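ORF98 PTP-2 (Cydia pomonella granulosis virus, PDB 6I28) probably acts as a viral dual-specificity phosphatase, removing phosphate from tyrosine and from serine or threonine side chains of proteins. Local coordinates at residues S44-D49 / H103-V108; L65-E70 / L82-N87; S111-I116 / V140-H145; A29-V34 / R55-P60; V39-S44 / K98-H103. All coordinates share one frame; numbering follows the deposited sequence. Where two conformers were deposited one is given.

Contact 1: S44-D49 / H103-V108; sequences SLIDSD and HCHAGV
His103 turns the edge of its ring to Ser44, and NE2 lies 2.6 Å from Ser44 OG in a short hydrogen bond whose proton may sit on either atom. OG also bonds His64, so the serine hydroxyl joins two imidazoles. The other ring nitrogen is held too. His103 ND1 donates a hydrogen bond to Cys104 O at 3.0 Å, on a lone pair in the carbonyl plane. Bonds at both nitrogens should hold the ring's rotation. The backbone adds a nearly straight bond from Leu45 N to His103 O, 2.9 Å.

Ile46 sits between the two histidines. Its CG2 is 3.8 Å from His103 CE1 and also lies over one face of the His105 ring. CG1 takes the position between backbone N and carbonyl carbon (chi1 62°), which leaves CG2 facing both rings. The edge of the His105 ring meets Asp47 OD1 and Ser48. Asp47 OD1 comes to 3.7 Å from His105 CD2, with carboxylate and ring planes 83° apart, while its salt bridge goes to Arg110. Ser48 OG lies 3.2 Å from both CE1 and NE2 of His105. A calcium ion lies about 3 Å from the His105 side chain.

Residues 103-111 spell the HCX5RS signature of protein tyrosine phosphatases. The contact thus ties strand 41-46 to the start of the phosphate-binding P-loop, in which Cys104 is probably the nucleophile, as in related phosphatases.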
# COMPACT_ATOMS: atom_id res chain seq x y z
N SER A 44 2.33 -6.72 -4.43
CA SER A 44 2.18 -7.88 -3.55
C SER A 44 3.22 -7.76 -2.45
O SER A 44 4.44 -7.88 -2.69
CB SER A 44 2.35 -9.20 -4.32
OG SER A 44 1.38 -9.44 -5.32
N LEU A 45 2.77 -7.56 -1.23
CA LEU A 45 3.63 -7.45 -0.05
C LEU A 45 3.37 -8.70 0.79
O LEU A 45 2.54 -8.71 1.71
CB LEU A 45 3.30 -6.21 0.69
CG LEU A 45 3.51 -4.90 -0.05
CD1 LEU A 45 3.13 -3.79 0.93
CD2 LEU A 45 4.83 -4.77 -0.62
N ILE A 46 4.04 -9.79 0.43
CA ILE A 46 3.79 -11.08 1.05
C ILE A 46 5.10 -11.81 1.33
O ILE A 46 6.12 -11.57 0.70
CB ILE A 46 2.87 -11.99 0.20
CG1 ILE A 46 3.51 -12.30 -1.16
CG2 ILE A 46 1.53 -11.30 -0.08
CD1 ILE A 46 2.69 -13.14 -2.08
N ASP A 47 5.01 -12.74 2.30
CA ASP A 47 6.11 -13.62 2.69
C ASP A 47 5.95 -15.00 2.08
O ASP A 47 6.83 -15.84 2.24
CB ASP A 47 6.18 -13.72 4.24
CG ASP A 47 4.86 -14.21 4.89
OD1 ASP A 47 3.89 -13.42 4.94
OD2 ASP A 47 4.86 -15.36 5.43
N SER A 48 4.84 -15.25 1.36
CA SER A 48 4.58 -16.51 0.68
C SER A 48 5.07 -16.41 -0.76
O SER A 48 5.64 -15.40 -1.18
CB SER A 48 3.10 -16.86 0.75
OG SER A 48 2.24 -15.87 0.19
N ASP A 49 4.85 -17.47 -1.53
CA ASP A 49 5.30 -17.52 -2.92
C ASP A 49 4.41 -16.65 -3.81
O ASP A 49 3.19 -16.82 -3.81
CB ASP A 49 5.26 -18.96 -3.42
CG ASP A 49 6.03 -19.16 -4.72
OD1 ASP A 49 6.49 -18.15 -5.32
OD2 ASP A 49 6.17 -20.34 -5.12
N HIS A 103 -1.76 -5.43 -1.88
CA HIS A 103 -2.30 -6.52 -1.09
C HIS A 103 -1.20 -7.22 -0.28
O HIS A 103 -0.03 -7.28 -0.67
CB HIS A 103 -3.02 -7.58 -1.95
CG HIS A 103 -2.12 -8.61 -2.58
ND1 HIS A 103 -1.82 -9.82 -1.98
CD2 HIS A 103 -1.46 -8.61 -3.77
CE1 HIS A 103 -1.02 -10.51 -2.78
NE2 HIS A 103 -0.79 -9.80 -3.86
N CYS A 104 -1.62 -7.78 0.84
CA CYS A 104 -0.83 -8.70 1.64
C CYS A 104 -1.68 -9.95 1.85
O CYS A 104 -2.28 -10.47 0.88
CB CYS A 104 -0.36 -8.04 2.93
SG CYS A 104 -1.58 -7.23 3.96
N HIS A 105 -1.74 -10.47 3.07
CA HIS A 105 -2.58 -11.64 3.34
C HIS A 105 -3.94 -11.26 3.92
O HIS A 105 -4.95 -11.82 3.52
CB HIS A 105 -1.84 -12.61 4.27
CG HIS A 105 -0.87 -13.48 3.54
ND1 HIS A 105 -1.21 -14.17 2.40
CD2 HIS A 105 0.44 -13.74 3.75
CE1 HIS A 105 -0.16 -14.85 1.96
NE2 HIS A 105 0.85 -14.60 2.76
N ALA A 106 -3.98 -10.29 4.83
CA ALA A 106 -5.22 -9.87 5.47
C ALA A 106 -5.69 -8.49 5.01
O ALA A 106 -6.85 -8.14 5.24
CB ALA A 106 -5.06 -9.86 6.99
N GLY A 107 -4.85 -7.75 4.32
CA GLY A 107 -5.20 -6.41 3.91
C GLY A 107 -5.47 -5.43 5.04
O GLY A 107 -6.24 -4.48 4.82
N VAL A 108 -4.84 -5.61 6.21
CA VAL A 108 -5.05 -4.69 7.34
C VAL A 108 -3.76 -4.10 7.88
O VAL A 108 -3.84 -3.11 8.64
CB VAL A 108 -5.84 -5.37 8.48
CG1 VAL A 108 -7.28 -5.79 8.02
CG2 VAL A 108 -5.07 -6.55 9.09

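Contact 2: L65-E70 / L82-N87; sequences LHVHCE and LEMLFN
Leu85 reaches from helix 82-95 to Leu65 and Val67 on the edge strand 64-68. Its CB leans on Leu114 of helix 110-123. CG, placed anti to the carbonyl carbon (chi1 -76°), comes to 4.2 Å from Val67 CG2. The branch that makes most of the contact is CD2. Leu85 CD2 lies 3.7 Å from Leu65 CD2, where the two side chains cross obliquely, and 3.8 Å from Val67 CG2, where they meet tip to tip. Val43 of the next strand also touches Leu85.

Met84 works beside it. Its chain bends at chi2 and chi3. SD then faces Leu65 CD2 at 3.8 Å, and CE faces Val67 CG2 at 3.8 Å. All four contacts are apolar, and Met84 is the exposed member.

The axes of segments 65-68 and 82-87 come within 10.8 Å and run almost antiparallel. Helix 82-95 comes after strand 64-68 and the short helix 77-80, and leads to strand 100-103. It packs on the sheet face that carries Leu65, Val67 and Val43, next to helix 110-123.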
# COMPACT_ATOMS: atom_id res chain seq x y z
N LEU A 65 4.50 -5.86 -9.14
CA LEU A 65 5.64 -5.73 -8.26
C LEU A 65 5.44 -6.55 -7.00
O LEU A 65 4.38 -6.49 -6.38
CB LEU A 65 5.83 -4.27 -7.86
CG LEU A 65 7.01 -3.88 -6.96
CD1 LEU A 65 8.24 -4.35 -7.70
CD2 LEU A 65 7.11 -2.41 -6.68
N HIS A 66 6.48 -7.23 -6.58
CA HIS A 66 6.51 -8.03 -5.36
C HIS A 66 7.66 -7.56 -4.49
O HIS A 66 8.79 -7.44 -4.97
CB HIS A 66 6.69 -9.53 -5.70
CG HIS A 66 6.96 -10.39 -4.51
ND1 HIS A 66 8.04 -11.26 -4.43
CD2 HIS A 66 6.31 -10.51 -3.33
CE1 HIS A 66 8.03 -11.88 -3.27
NE2 HIS A 66 6.99 -11.44 -2.57
N VAL A 67 7.40 -7.35 -3.20
CA VAL A 67 8.45 -7.26 -2.19
C VAL A 67 8.20 -8.35 -1.16
O VAL A 67 7.13 -8.38 -0.53
CB VAL A 67 8.49 -5.88 -1.50
CG1 VAL A 67 9.53 -5.92 -0.40
CG2 VAL A 67 8.82 -4.77 -2.47
N HIS A 68 9.17 -9.24 -0.97
CA HIS A 68 9.10 -10.23 0.08
C HIS A 68 9.32 -9.56 1.43
O HIS A 68 10.42 -9.05 1.71
CB HIS A 68 10.17 -11.29 -0.13
CG HIS A 68 10.12 -12.39 0.87
ND1 HIS A 68 10.74 -12.31 2.10
CD2 HIS A 68 9.56 -13.62 0.80
CE1 HIS A 68 10.54 -13.43 2.76
NE2 HIS A 68 9.85 -14.25 1.99
N CYS A 69 8.30 -9.56 2.28
CA CYS A 69 8.42 -8.92 3.58
C CYS A 69 7.45 -9.58 4.55
O CYS A 69 6.35 -9.97 4.18
CB CYS A 69 8.11 -7.41 3.55
SG CYS A 69 6.52 -6.99 2.68
N GLU A 70 7.88 -9.66 5.80
CA GLU A 70 7.09 -10.19 6.90
C GLU A 70 6.42 -9.05 7.66
O GLU A 70 6.78 -7.88 7.51
CB GLU A 70 7.98 -11.01 7.85
CG GLU A 70 8.40 -12.31 7.24
CD GLU A 70 9.47 -12.96 8.04
OE1 GLU A 70 9.42 -12.82 9.28
OE2 GLU A 70 10.38 -13.59 7.45
N LEU A 82 10.52 1.14 1.28
CA LEU A 82 9.43 2.11 1.25
C LEU A 82 9.60 3.15 0.16
O LEU A 82 8.65 3.43 -0.58
CB LEU A 82 9.31 2.79 2.60
CG LEU A 82 8.01 3.50 2.89
CD1 LEU A 82 6.80 2.56 2.85
CD2 LEU A 82 8.12 4.20 4.23
N GLU A 83 10.83 3.63 -0.06
CA GLU A 83 11.07 4.66 -1.08
C GLU A 83 10.83 4.10 -2.48
O GLU A 83 10.10 4.70 -3.27
CB GLU A 83 12.47 5.23 -0.97
CG GLU A 83 12.71 6.33 -1.97
CD GLU A 83 12.00 7.61 -1.63
OE1 GLU A 83 11.55 7.74 -0.47
OE2 GLU A 83 11.91 8.49 -2.53
N MET A 84 11.40 2.94 -2.78
CA MET A 84 11.16 2.29 -4.07
C MET A 84 9.67 2.03 -4.28
O MET A 84 9.10 2.34 -5.33
CB MET A 84 11.97 0.99 -4.15
CG MET A 84 11.86 0.21 -5.45
SD MET A 84 10.32 -0.78 -5.50
CE MET A 84 10.75 -2.13 -4.38
N LEU A 85 8.97 1.56 -3.25
CA LEU A 85 7.55 1.29 -3.40
C LEU A 85 6.77 2.56 -3.66
O LEU A 85 5.88 2.60 -4.51
CB LEU A 85 7.04 0.61 -2.13
CG LEU A 85 7.44 -0.88 -2.03
CD1 LEU A 85 7.24 -1.35 -0.61
CD2 LEU A 85 6.63 -1.76 -3.04
N PHE A 86 7.04 3.60 -2.89
CA PHE A 86 6.40 4.89 -3.15
C PHE A 86 6.57 5.37 -4.58
O PHE A 86 5.59 5.79 -5.22
CB PHE A 86 6.87 5.97 -2.19
CG PHE A 86 6.24 7.32 -2.46
CD1 PHE A 86 4.99 7.63 -1.96
CD2 PHE A 86 6.84 8.21 -3.33
CE1 PHE A 86 4.42 8.81 -2.26
CE2 PHE A 86 6.23 9.39 -3.64
CZ PHE A 86 5.05 9.70 -3.03
N ASN A 87 7.81 5.32 -5.08
CA ASN A 87 8.10 5.79 -6.43
C ASN A 87 7.42 4.94 -7.46
O ASN A 87 6.92 5.47 -8.46
CB ASN A 87 9.58 5.82 -6.63
CG ASN A 87 10.22 6.94 -5.90
OD1 ASN A 87 9.65 8.00 -5.77
ND2 ASN A 87 11.42 6.71 -5.39

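Contact 3: S111-I116 / V140-H145; sequences SATLAI and VHPSEH
Ala112 and Val140 meet where helix 110-123, which follows the P-loop of this phosphatase fold, packs against the loop between helices 127-137 and 144-151. Ala112 CB points to that loop and lies 3.7 Å from Val140 CG1. Val140 CB is equally near, so the methyl rests against the branch point of the valine as well as one of its methyls. Phe131 of helix 127-137 also touches Val140.

Thr113 comes next. Its OG1 stands anti to the carbonyl carbon (chi1 -71°) and faces the ring of Pro142, 3.6 Å from Pro142 CB. The two side chains lie at a slant to each other. This is van der Waals contact with a carbon; the hydroxyl's hydrogen bond goes to Ser109 O, one turn earlier in the chain. That bond satisfies a polar atom set against an apolar ring. Phe146 and Leu150 of helix 144-151 close on Thr113 too.

One turn after Ala112, Ile116 lies on the same side of the helix and also points to the loop. Its backbone N bonds Ala112 O at 2.9 Å. The loop itself is tied to the P-loop by a backbone bond between His141 and Val108, and Ser143 OG bonds Ser109 and Asp71. All five touching residues are buried. The side chain of Ile116 is extended (chi2 178°), crosses Pro142 at about a right angle, and brings CD1 to 4.0 Å from Pro142 CG and 4.5 Å from Val140 CG2.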
# COMPACT_ATOMS: atom_id res chain seq x y z
N SER A 111 -0.11 -4.13 3.65
CA SER A 111 -0.64 -3.37 2.50
C SER A 111 -1.19 -2.03 2.96
O SER A 111 -0.94 -0.98 2.32
CB SER A 111 -1.72 -4.19 1.78
OG SER A 111 -2.74 -4.59 2.70
N ALA A 112 -1.89 -2.03 4.11
CA ALA A 112 -2.45 -0.78 4.62
C ALA A 112 -1.37 0.24 4.95
O ALA A 112 -1.55 1.45 4.75
CB ALA A 112 -3.30 -1.05 5.85
N THR A 113 -0.22 -0.23 5.45
CA THR A 113 0.89 0.65 5.76
C THR A 113 1.39 1.39 4.53
O THR A 113 1.59 2.60 4.54
CB THR A 113 1.99 -0.17 6.43
OG1 THR A 113 1.57 -0.53 7.77
CG2 THR A 113 3.33 0.61 6.58
N LEU A 114 1.57 0.68 3.41
CA LEU A 114 2.00 1.37 2.20
C LEU A 114 0.95 2.34 1.66
O LEU A 114 1.31 3.42 1.17
CB LEU A 114 2.39 0.37 1.11
CG LEU A 114 2.87 0.88 -0.26
CD1 LEU A 114 4.05 1.81 -0.09
CD2 LEU A 114 3.19 -0.28 -1.20
N ALA A 115 -0.33 1.94 1.69
CA ALA A 115 -1.39 2.84 1.24
C ALA A 115 -1.42 4.11 2.07
O ALA A 115 -1.48 5.23 1.52
CB ALA A 115 -2.72 2.12 1.29
N ILE A 116 -1.29 3.98 3.39
CA ILE A 116 -1.34 5.13 4.28
C ILE A 116 -0.17 6.03 3.98
O ILE A 116 -0.30 7.25 3.93
CB ILE A 116 -1.38 4.67 5.75
CG1 ILE A 116 -2.72 4.02 6.13
CG2 ILE A 116 -1.07 5.86 6.73
CD1 ILE A 116 -2.84 3.48 7.58
N VAL A 140 -8.56 -0.92 8.94
CA VAL A 140 -7.18 -1.39 8.91
C VAL A 140 -6.59 -1.23 10.30
O VAL A 140 -7.14 -0.52 11.16
CB VAL A 140 -6.35 -0.60 7.86
CG1 VAL A 140 -6.90 -0.85 6.49
CG2 VAL A 140 -6.43 0.91 8.21
N HIS A 141 -5.48 -1.92 10.54
CA HIS A 141 -4.84 -1.93 11.85
C HIS A 141 -3.36 -2.25 11.68
O HIS A 141 -2.93 -3.39 11.90
CB HIS A 141 -5.51 -2.95 12.78
CG HIS A 141 -5.18 -2.75 14.23
ND1 HIS A 141 -4.58 -3.72 15.00
CD2 HIS A 141 -5.34 -1.68 15.04
CE1 HIS A 141 -4.41 -3.27 16.23
NE2 HIS A 141 -4.87 -2.03 16.28
N PRO A 142 -2.55 -1.26 11.30
CA PRO A 142 -1.12 -1.52 11.13
C PRO A 142 -0.47 -1.93 12.43
O PRO A 142 -0.76 -1.39 13.51
CB PRO A 142 -0.57 -0.17 10.62
CG PRO A 142 -1.76 0.51 10.01
CD PRO A 142 -2.92 0.11 10.91
N SER A 143 0.40 -2.93 12.35
CA SER A 143 1.15 -3.31 13.53
C SER A 143 1.90 -2.12 14.11
O SER A 143 2.29 -1.20 13.39
CB SER A 143 2.14 -4.41 13.19
OG SER A 143 1.48 -5.47 12.49
N GLU A 144 2.17 -2.20 15.41
CA GLU A 144 2.77 -1.06 16.10
C GLU A 144 4.06 -0.60 15.42
O GLU A 144 4.30 0.61 15.29
CB GLU A 144 3.06 -1.40 17.56
CG GLU A 144 1.93 -1.05 18.49
CD GLU A 144 2.28 -1.25 19.97
OE1 GLU A 144 1.46 -1.84 20.70
OE2 GLU A 144 3.39 -0.81 20.39
N HIS A 145 4.91 -1.53 14.99
CA HIS A 145 6.18 -1.09 14.40
C HIS A 145 5.97 -0.41 13.05
O HIS A 145 6.79 0.44 12.65
CB HIS A 145 7.18 -2.25 14.28
CG HIS A 145 6.83 -3.27 13.25
ND1 HIS A 145 5.84 -4.22 13.44
CD2 HIS A 145 7.37 -3.53 12.04
CE1 HIS A 145 5.77 -5.00 12.38
NE2 HIS A 145 6.68 -4.60 11.51

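Contact 4: A29-V34 / R55-P60; sequences AMRHFV and RALYLP
Arg31 lies extended over the C-terminal end of helix 51-57, where its NH1 gives a hydrogen bond to Ala56 O at 2.9 Å. The bond is somewhat bent, with 141° at the hydrogen. The acceptor lies 25° out of the guanidinium plane, and NH1 itself lies in the plane of the carbonyl. Arg31 CD also passes 3.4 Å from Ala56 O. The positive guanidinium at the carbonyl end of the helix is probably favourable electrostatically; the helix breaks at Tyr58 with a positive phi of 58°.

Leu57 buries the most surface here. It pushes its CD2 against the backbone of helix 27-36, 3.6 Å from Arg31 CA, and 3.9 Å from Arg31 CB. Val34 CG2 approaches the same methyl, Leu57 CD2, at 4.3 Å. The other methyl, Leu57 CD1, meets Met30 CE at 4.1 Å. Met30 is extended to its tip, and the two side chains cross at about a right angle.

The apolar half of the contact faces the sheet and the arginine is on the outer side. Helices 27-36 and 51-57 cover the same sheet face. Met30 reaches Leu101 and His103 of strand 100-103, while Leu57 packs on Val42 of strand 41-46 and His64 of strand 64-68.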
# COMPACT_ATOMS: atom_id res chain seq x y z
N ALA A 29 -10.68 -15.69 -7.86
CA ALA A 29 -11.41 -14.56 -7.29
C ALA A 29 -10.62 -13.26 -7.42
O ALA A 29 -11.16 -12.22 -7.80
CB ALA A 29 -11.75 -14.86 -5.84
N MET A 30 -9.32 -13.28 -7.09
CA MET A 30 -8.50 -12.09 -7.18
C MET A 30 -8.42 -11.60 -8.62
O MET A 30 -8.55 -10.41 -8.89
CB MET A 30 -7.11 -12.41 -6.65
CG MET A 30 -6.19 -11.24 -6.64
SD MET A 30 -4.52 -11.73 -6.22
CE MET A 30 -3.86 -10.18 -5.81
N ARG A 31 -8.19 -12.52 -9.56
CA ARG A 31 -8.15 -12.13 -10.96
C ARG A 31 -9.48 -11.51 -11.39
O ARG A 31 -9.49 -10.48 -12.08
CB ARG A 31 -7.79 -13.35 -11.81
CG ARG A 31 -7.75 -13.10 -13.30
CD ARG A 31 -7.50 -14.40 -14.07
NE ARG A 31 -7.82 -14.31 -15.49
CZ ARG A 31 -6.97 -13.92 -16.43
NH1 ARG A 31 -5.72 -13.59 -16.12
NH2 ARG A 31 -7.37 -13.89 -17.71
N HIS A 32 -10.60 -12.09 -10.97
CA HIS A 32 -11.91 -11.54 -11.29
C HIS A 32 -12.07 -10.12 -10.75
O HIS A 32 -12.57 -9.24 -11.45
CB HIS A 32 -12.98 -12.44 -10.71
CG HIS A 32 -14.38 -12.05 -11.08
ND1 HIS A 32 -15.22 -11.39 -10.21
CD2 HIS A 32 -15.10 -12.27 -12.21
CE1 HIS A 32 -16.40 -11.22 -10.79
NE2 HIS A 32 -16.36 -11.74 -11.99
N PHE A 33 -11.60 -9.87 -9.53
CA PHE A 33 -11.68 -8.52 -8.95
C PHE A 33 -10.81 -7.53 -9.72
O PHE A 33 -11.25 -6.41 -10.04
CB PHE A 33 -11.27 -8.57 -7.49
CG PHE A 33 -11.33 -7.25 -6.81
CD1 PHE A 33 -10.31 -6.30 -6.95
CD2 PHE A 33 -12.43 -6.93 -6.01
CE1 PHE A 33 -10.38 -5.08 -6.32
CE2 PHE A 33 -12.50 -5.74 -5.38
CZ PHE A 33 -11.47 -4.79 -5.53
N VAL A 34 -9.58 -7.92 -10.02
CA VAL A 34 -8.66 -7.05 -10.74
C VAL A 34 -9.25 -6.65 -12.10
O VAL A 34 -9.24 -5.47 -12.47
CB VAL A 34 -7.30 -7.76 -10.91
CG1 VAL A 34 -6.50 -7.12 -11.99
CG2 VAL A 34 -6.56 -7.81 -9.59
N ARG A 55 1.47 -15.37 -12.15
CA ARG A 55 1.03 -16.16 -13.29
C ARG A 55 -0.47 -16.03 -13.51
O ARG A 55 -0.93 -15.85 -14.64
CB ARG A 55 1.42 -17.62 -13.09
CG ARG A 55 1.26 -18.48 -14.37
CD ARG A 55 2.03 -19.83 -14.30
NE ARG A 55 3.33 -19.65 -13.64
CZ ARG A 55 3.75 -20.35 -12.60
NH1 ARG A 55 2.99 -21.31 -12.09
NH2 ARG A 55 4.93 -20.09 -12.07
N ALA A 56 -1.25 -16.07 -12.44
CA ALA A 56 -2.70 -16.09 -12.62
C ALA A 56 -3.19 -14.74 -13.08
O ALA A 56 -4.10 -14.66 -13.92
CB ALA A 56 -3.39 -16.51 -11.32
N LEU A 57 -2.63 -13.65 -12.53
CA LEU A 57 -3.05 -12.32 -12.96
C LEU A 57 -2.54 -11.98 -14.36
O LEU A 57 -3.24 -11.33 -15.15
CB LEU A 57 -2.56 -11.27 -11.98
CG LEU A 57 -3.10 -11.39 -10.55
CD1 LEU A 57 -2.67 -10.19 -9.78
CD2 LEU A 57 -4.60 -11.48 -10.56
N TYR A 58 -1.32 -12.39 -14.67
CA TYR A 58 -0.74 -12.27 -16.00
C TYR A 58 -0.70 -10.83 -16.48
O TYR A 58 -1.03 -10.53 -17.62
CB TYR A 58 -1.45 -13.15 -17.02
CG TYR A 58 -0.48 -13.68 -18.03
CD1 TYR A 58 0.33 -14.76 -17.74
CD2 TYR A 58 -0.36 -13.09 -19.29
CE1 TYR A 58 1.22 -15.24 -18.66
CE2 TYR A 58 0.53 -13.58 -20.22
CZ TYR A 58 1.32 -14.64 -19.90
OH TYR A 58 2.19 -15.14 -20.85
N LEU A 59 -0.25 -9.93 -15.63
CA LEU A 59 -0.25 -8.54 -16.02
C LEU A 59 0.96 -8.27 -16.87
O LEU A 59 1.91 -9.06 -16.85
CB LEU A 59 -0.28 -7.63 -14.80
CG LEU A 59 -1.51 -7.76 -13.91
CD1 LEU A 59 -1.25 -7.25 -12.58
CD2 LEU A 59 -2.68 -7.00 -14.52
N PRO A 60 0.97 -7.17 -17.62
CA PRO A 60 2.15 -6.91 -18.49
C PRO A 60 3.37 -6.69 -17.61
O PRO A 60 3.29 -6.32 -16.42
CB PRO A 60 1.78 -5.63 -19.24
CG PRO A 60 0.19 -5.67 -19.27
CD PRO A 60 -0.16 -6.26 -17.89

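Contact 5: V39-S44 / K98-H103; sequences VGCVVS and KTVLIH
Cys41 to Ser44 pair in order with Val100 to His103 as parallel strands, their axes 4.6 Å apart and 14° from parallel. Three backbone bonds link them: Leu101 N to Cys41 O at 2.9 Å, Val43 N to Leu101 O at 2.8 Å, and His103 N to Val43 O at 3.0 Å. Before the regular pairing, Thr99 O accepts from Gly40 N at 3.0 Å and weakly from Cys41 N. Gly40 has no side chain, which lets Lys98 CB lie beside its CA. The lysine chain then extends away to salt bridges with Glu96 and Asp63.

Val39, just before the strand, sends CG1 to 3.7 Å from Leu101 CB, on the side of Val42, Leu101 and His103. CG1 reaches it by standing anti to the backbone N (chi1 171°). Val42 is turned in the same way, and its CG1 meets the edge of the His103 ring, in plane, 3.9 Å from His103 CD2. On the face of Cys41, Val43 and Val100, Val43 CG2 touches Val100 CG1 at 3.9 Å, the side chains crossing at a slant.

These are inner strands of the mixed sheet. Strand 18-21 flanks 100-103, and strand 64-68 flanks 41-46. Helix 27-36 covers the face of Leu101, and helix 82-95 the face of Val43 and Val100, where Leu89 meets Val100.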
# COMPACT_ATOMS: atom_id res chain seq x y z
N VAL A 39 -8.20 -2.70 -12.44
CA VAL A 39 -6.96 -2.51 -11.70
C VAL A 39 -5.81 -2.65 -12.70
O VAL A 39 -5.68 -3.68 -13.34
CB VAL A 39 -6.82 -3.53 -10.55
CG1 VAL A 39 -5.41 -3.44 -9.93
CG2 VAL A 39 -7.90 -3.28 -9.51
N GLY A 40 -4.95 -1.65 -12.79
CA GLY A 40 -3.89 -1.66 -13.77
C GLY A 40 -2.58 -2.22 -13.27
O GLY A 40 -1.72 -2.61 -14.09
N CYS A 41 -2.40 -2.31 -11.97
CA CYS A 41 -1.12 -2.66 -11.36
C CYS A 41 -1.41 -3.26 -9.99
O CYS A 41 -2.40 -2.95 -9.34
CB CYS A 41 -0.26 -1.38 -11.42
SG CYS A 41 0.89 -1.07 -10.22
N VAL A 42 -0.55 -4.17 -9.60
CA VAL A 42 -0.67 -4.92 -8.36
C VAL A 42 0.66 -4.87 -7.64
O VAL A 42 1.70 -5.14 -8.23
CB VAL A 42 -1.12 -6.36 -8.61
CG1 VAL A 42 -1.16 -7.07 -7.29
CG2 VAL A 42 -2.46 -6.44 -9.31
N VAL A 43 0.64 -4.53 -6.35
CA VAL A 43 1.82 -4.63 -5.49
C VAL A 43 1.52 -5.72 -4.46
O VAL A 43 0.66 -5.54 -3.58
CB VAL A 43 2.15 -3.30 -4.79
CG1 VAL A 43 3.32 -3.42 -3.85
CG2 VAL A 43 2.37 -2.23 -5.82
N SER A 44 2.33 -6.72 -4.43
CA SER A 44 2.18 -7.88 -3.55
C SER A 44 3.22 -7.76 -2.45
O SER A 44 4.44 -7.88 -2.69
CB SER A 44 2.35 -9.20 -4.32
OG SER A 44 1.38 -9.44 -5.32
N LYS A 98 -2.63 4.39 -14.04
CA LYS A 98 -3.17 3.12 -13.61
C LYS A 98 -3.64 3.23 -12.18
O LYS A 98 -3.13 4.04 -11.39
CB LYS A 98 -2.08 2.08 -13.78
CG LYS A 98 -1.76 1.76 -15.29
CD LYS A 98 -0.42 1.11 -15.42
CE LYS A 98 -0.21 0.70 -16.89
NZ LYS A 98 1.22 0.27 -17.17
N THR A 99 -4.68 2.46 -11.87
CA THR A 99 -5.04 2.21 -10.47
C THR A 99 -4.23 1.03 -9.94
O THR A 99 -3.78 0.16 -10.69
CB THR A 99 -6.54 1.95 -10.31
OG1 THR A 99 -6.88 0.79 -11.02
CG2 THR A 99 -7.35 3.05 -10.85
N VAL A 100 -4.02 1.00 -8.63
CA VAL A 100 -3.13 0.01 -8.03
C VAL A 100 -3.88 -0.76 -6.94
O VAL A 100 -4.50 -0.15 -6.07
CB VAL A 100 -1.87 0.67 -7.42
CG1 VAL A 100 -0.89 -0.35 -6.96
CG2 VAL A 100 -1.18 1.56 -8.41
N LEU A 101 -3.78 -2.08 -6.98
CA LEU A 101 -4.17 -2.95 -5.88
C LEU A 101 -2.90 -3.25 -5.08
O LEU A 101 -1.99 -3.88 -5.58
CB LEU A 101 -4.83 -4.24 -6.36
CG LEU A 101 -4.94 -5.29 -5.25
CD1 LEU A 101 -5.83 -4.76 -4.04
CD2 LEU A 101 -5.46 -6.63 -5.78
N ILE A 102 -2.87 -2.82 -3.83
CA ILE A 102 -1.82 -3.20 -2.87
C ILE A 102 -2.39 -4.27 -1.94
O ILE A 102 -3.44 -4.11 -1.30
CB ILE A 102 -1.33 -2.01 -2.04
CG1 ILE A 102 -0.86 -0.82 -2.88
CG2 ILE A 102 -0.18 -2.48 -1.10
CD1 ILE A 102 -0.92 0.48 -2.06
N HIS A 103 -1.76 -5.43 -1.88
CA HIS A 103 -2.30 -6.52 -1.09
C HIS A 103 -1.20 -7.22 -0.28
O HIS A 103 -0.03 -7.28 -0.67
CB HIS A 103 -3.02 -7.58 -1.95
CG HIS A 103 -2.12 -8.61 -2.58
ND1 HIS A 103 -1.82 -9.82 -1.98
CD2 HIS A 103 -1.46 -8.61 -3.77
CE1 HIS A 103 -1.02 -10.51 -2.78
NE2 HIS A 103 -0.79 -9.80 -3.86

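In the fold
Contact 5 is the inner strand pair of the sheet, and contact 1 continues it into the P-loop. They share Ser44 and His103. Contact 2 joins the next strand, 64-68, to a helix on one sheet face. Contact 4 pairs two helices on the other face. Contact 3 lies in the helical layer beyond the P-loop and meets contact 2 through Leu114, which packs on Leu82 and Leu85. Contacts 1, 3 and 5 are buried; 2 and 4 are partly exposed. Contact 5 rests on backbone bonds, contact 1 on hydrogen bonds and packing round two histidine rings, and contacts 2 and 3 on apolar packing. Contact 4 adds an arginine bond on its outer side.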